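Local coordinates for protein NURA (Sulfolobus solfataricus, PDB 2YGK) that processes the ends of linear double-stranded DNA as a manganese-dependent homodimeric nuclease, probably together with the HerA helicase in double-strand break repair, at residues G276-E280 with K281-E285; Q29-Q32 with D33-E37. One frame throughout, in Å; residues are numbered along the deposited sequence.

Contact 1 of 2, residues G276-E280 with K281-E285; sequences GRVDE and KIVKE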
# COMPACT_ATOMS: atom_id res chain seq x y z
N GLY A 276 -10.18 -18.83 23.83
CA GLY A 276 -10.40 -19.67 24.99
C GLY A 276 -9.31 -19.41 26.01
O GLY A 276 -8.41 -18.59 25.78
N ARG A 277 -9.42 -20.09 27.15
CA ARG A 277 -8.31 -20.14 28.11
C ARG A 277 -7.44 -21.34 27.81
O ARG A 277 -7.92 -22.41 27.41
CB ARG A 277 -8.78 -20.15 29.58
CG ARG A 277 -8.45 -18.85 30.34
CD ARG A 277 -9.21 -18.77 31.66
NE ARG A 277 -9.72 -17.41 31.91
CZ ARG A 277 -10.84 -17.13 32.57
NH1 ARG A 277 -11.62 -18.09 33.07
NH2 ARG A 277 -11.20 -15.86 32.74
N VAL A 278 -6.16 -21.13 28.03
CA VAL A 278 -5.14 -22.05 27.61
C VAL A 278 -4.07 -22.01 28.67
O VAL A 278 -3.88 -20.98 29.28
CB VAL A 278 -4.61 -21.60 26.24
CG1 VAL A 278 -3.16 -21.91 26.08
CG2 VAL A 278 -5.46 -22.20 25.14
N ASP A 279 -3.41 -23.12 28.93
CA ASP A 279 -2.38 -23.15 29.99
C ASP A 279 -1.02 -23.64 29.45
O ASP A 279 -0.87 -23.87 28.25
CB ASP A 279 -2.88 -23.99 31.15
CG ASP A 279 -3.06 -25.43 30.78
OD1 ASP A 279 -2.46 -25.88 29.78
OD2 ASP A 279 -3.81 -26.12 31.50
N GLU A 280 -0.02 -23.75 30.32
CA GLU A 280 1.27 -24.24 29.85
C GLU A 280 1.11 -25.58 29.15
O GLU A 280 1.61 -25.76 28.06
CB GLU A 280 2.27 -24.40 30.99
CG GLU A 280 2.89 -23.10 31.45
CD GLU A 280 4.28 -23.26 32.06
OE1 GLU A 280 4.76 -24.40 32.26
OE2 GLU A 280 4.92 -22.21 32.30
N LYS A 281 0.42 -26.52 29.77
CA LYS A 281 0.32 -27.85 29.20
C LYS A 281 -0.24 -27.77 27.77
O LYS A 281 0.30 -28.39 26.85
CB LYS A 281 -0.57 -28.72 30.06
CG LYS A 281 -0.62 -30.17 29.66
CD LYS A 281 -1.63 -30.88 30.55
CE LYS A 281 -1.57 -32.38 30.40
NZ LYS A 281 -2.59 -32.99 31.26
N ILE A 282 -1.33 -27.03 27.60
CA ILE A 282 -1.93 -26.90 26.28
C ILE A 282 -0.93 -26.30 25.30
O ILE A 282 -0.72 -26.86 24.22
CB ILE A 282 -3.28 -26.13 26.31
CG1 ILE A 282 -4.35 -26.98 27.02
CG2 ILE A 282 -3.74 -25.82 24.90
CD1 ILE A 282 -5.43 -26.23 27.81
N VAL A 283 -0.29 -25.20 25.69
CA VAL A 283 0.73 -24.56 24.86
C VAL A 283 1.83 -25.54 24.41
O VAL A 283 2.18 -25.53 23.21
CB VAL A 283 1.39 -23.38 25.61
CG1 VAL A 283 2.78 -23.11 25.10
CG2 VAL A 283 0.52 -22.16 25.48
N LYS A 284 2.36 -26.35 25.33
CA LYS A 284 3.38 -27.35 25.02
C LYS A 284 2.83 -28.47 24.11
O LYS A 284 3.55 -28.99 23.22
CB LYS A 284 3.96 -27.98 26.29
CG LYS A 284 4.98 -27.16 27.06
CD LYS A 284 5.20 -27.72 28.45
CE LYS A 284 6.17 -26.87 29.28
NZ LYS A 284 6.19 -27.23 30.72
N GLU A 285 1.58 -28.86 24.33
CA GLU A 285 0.94 -29.82 23.41
C GLU A 285 0.80 -29.21 22.01
O GLU A 285 1.04 -29.89 21.02
CB GLU A 285 -0.44 -30.27 23.93
CG GLU A 285 -0.41 -31.12 25.21
CD GLU A 285 -1.81 -31.48 25.71
OE1 GLU A 285 -2.82 -31.25 24.97
OE2 GLU A 285 -1.91 -32.01 26.85
O HOH W 1 3.82 -27.46 32.45

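Contact 2 of 2, residues Q29-Q32 with D33-E37; sequences QEIQ and DKVNE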
# COMPACT_ATOMS: atom_id res chain seq x y z
N GLN A 29 19.22 -1.92 27.20
CA GLN A 29 18.99 -1.35 28.52
C GLN A 29 17.50 -1.28 28.86
O GLN A 29 17.13 -0.87 29.95
CB GLN A 29 19.63 0.06 28.61
CG GLN A 29 20.95 0.08 29.40
CD GLN A 29 21.95 1.14 28.92
OE1 GLN A 29 21.76 1.79 27.88
NE2 GLN A 29 23.03 1.31 29.69
N GLU A 30 16.65 -1.68 27.93
CA GLU A 30 15.22 -1.68 28.17
C GLU A 30 14.76 -3.05 28.64
O GLU A 30 13.90 -3.12 29.52
CB GLU A 30 14.45 -1.30 26.89
CG GLU A 30 12.92 -1.21 27.03
CD GLU A 30 12.44 0.11 27.61
OE1 GLU A 30 13.25 0.87 28.18
OE2 GLU A 30 11.22 0.37 27.50
N ILE A 31 15.30 -4.13 28.07
CA ILE A 31 14.75 -5.46 28.33
C ILE A 31 15.62 -6.70 28.00
O ILE A 31 15.07 -7.76 27.68
CB ILE A 31 13.35 -5.62 27.61
CG1 ILE A 31 13.43 -5.24 26.14
CG2 ILE A 31 12.26 -4.80 28.32
CD1 ILE A 31 14.16 -6.24 25.28
N GLN A 32 16.94 -6.62 28.10
CA GLN A 32 17.77 -7.86 28.10
C GLN A 32 17.44 -8.73 29.33
O GLN A 32 17.56 -9.96 29.26
CB GLN A 32 19.28 -7.55 28.06
CG GLN A 32 20.19 -8.79 27.86
CD GLN A 32 21.68 -8.49 27.99
OE1 GLN A 32 22.18 -8.18 29.08
NE2 GLN A 32 22.40 -8.59 26.88
N ASP A 33 17.03 -8.08 30.42
CA ASP A 33 16.59 -8.76 31.66
C ASP A 33 15.19 -9.41 31.57
O ASP A 33 15.04 -10.62 31.81
CB ASP A 33 16.66 -7.82 32.89
CG ASP A 33 16.55 -6.32 32.54
OD1 ASP A 33 16.32 -5.96 31.37
OD2 ASP A 33 16.73 -5.49 33.46
N LYS A 34 14.18 -8.61 31.21
CA LYS A 34 12.78 -9.07 31.24
C LYS A 34 12.46 -10.15 30.22
O LYS A 34 11.53 -10.93 30.42
CB LYS A 34 11.82 -7.88 31.10
CG LYS A 34 11.88 -6.96 32.30
CD LYS A 34 11.00 -5.73 32.17
CE LYS A 34 11.17 -4.84 33.42
NZ LYS A 34 10.37 -3.59 33.37
N VAL A 35 13.21 -10.20 29.13
CA VAL A 35 12.98 -11.23 28.12
C VAL A 35 13.03 -12.58 28.77
O VAL A 35 12.05 -13.32 28.74
CB VAL A 35 14.04 -11.19 27.01
CG1 VAL A 35 14.07 -12.51 26.27
CG2 VAL A 35 13.74 -10.07 26.05
N ASN A 36 14.16 -12.90 29.37
CA ASN A 36 14.40 -14.22 29.95
C ASN A 36 13.45 -14.53 31.12
O ASN A 36 13.07 -15.68 31.32
CB ASN A 36 15.87 -14.36 30.34
CG ASN A 36 16.82 -14.09 29.16
OD1 ASN A 36 16.57 -14.53 28.03
ND2 ASN A 36 17.90 -13.36 29.42
N GLU A 37 13.04 -13.49 31.85
CA GLU A 37 11.92 -13.58 32.78
C GLU A 37 10.70 -14.13 32.07
O GLU A 37 10.07 -15.06 32.54
CB GLU A 37 11.54 -12.20 33.34
CG GLU A 37 12.67 -11.39 34.05
CD GLU A 37 12.84 -11.70 35.51
OE1 GLU A 37 12.03 -12.47 36.07
OE2 GLU A 37 13.80 -11.17 36.10

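Contact 1 of 2, residues G276-E280 with K281-E285
Asp279 OD1 takes the backbone N-H of Ile282 at 2.7 Å, an almost straight bond (175°) that meets the oxygen nearly end-on to its C-O bond. This is an N-cap: Asp279 sits just before the helix, and its CG, placed between its own backbone N and carbonyl carbon (chi1 65°), swings the carboxylate over the first turn, where the negative charge probably also suits the helix dipole. The helical bonds start at once, Val283 N to Asp279 O and Lys284 N to Glu280 O, both 2.9 Å. Packing is tightest on the inner side: the Val278 and Val283 side chains cross at about a right angle, CG1 of the first 3.7 Å from CG2 of the second, while Val278 CG2 lies 4.0 Å from Ile282 CG2. The more exposed side is looser. There Glu280 and Lys284 run side by side, pointing the same way, and form a salt bridge of 3.5 Å between OE1 and NZ; a water accepts from Lys284 NZ at 2.9 Å and donates to Glu280 OE1. The turn leads from strand 270-275 into helix 280-291 and rests on the sheet: Val278 on Leu232, Glu280, Val283 and Lys284 on Phe229 of strand 228-236, and Val283 also on Phe259 of strand 255-262.

Contact 2 of 2, residues Q29-Q32 with D33-E37
Ile31 and Val35, one turn apart on helix 17-38, meet where that helix is kinked: the amides of Asp33 and Lys34 make no bond to the preceding turn. What spans the kink is a weak hydrogen bond, Val35 N to Ile31 O, 3.4 Å long and bent to 151°. Ile31 can be followed outward from its backbone. CB, with CG1 set between the backbone N and the carbonyl carbon (chi1 51°), splits into two arms that go to different neighbours. The short arm, CG2, lies against the aliphatic part of Lys34, 4.2 Å from both its CB and its CD, the two side chains crossing at about a right angle. The long arm runs through CG1 to CD1, which ends 3.9 Å from Val35 CG2. On this buried side both residues pack against Val219 and Phe223 of helix 216-223, so this side of the kinked turn packs on helix 216-223 through an apolar helix-helix contact. Asn36 ND2 approaches Gln32 O to 3.4 Å, but its direction does not make a hydrogen bond. The same Val35 CG2 that meets Ile31 CD1 also comes to 3.1 Å from Ile31 O, a short approach for a methyl carbon and an oxygen.

Contact 2 comes first along the chain, contact 1 well after it; their centres are about 24 Å apart and their nearest atoms about 9 Å, so they do not touch. Both are local contacts within one continuous stretch, at the periphery of the chain, with centres about 22 Å (contact 1) and about 29 Å (contact 2) from the centre of the chain. They differ in kind: residues 276-285 begin a helix with a regular capped turn, whereas residues 29-37 lie where a long helix is bent. Neither belongs to the active site. The manganese ion is held by Asp58 and Asp133, on strands 54-65 and 129-133 of the large mixed sheet, whose strands 228-236 and 255-262 back contact 1.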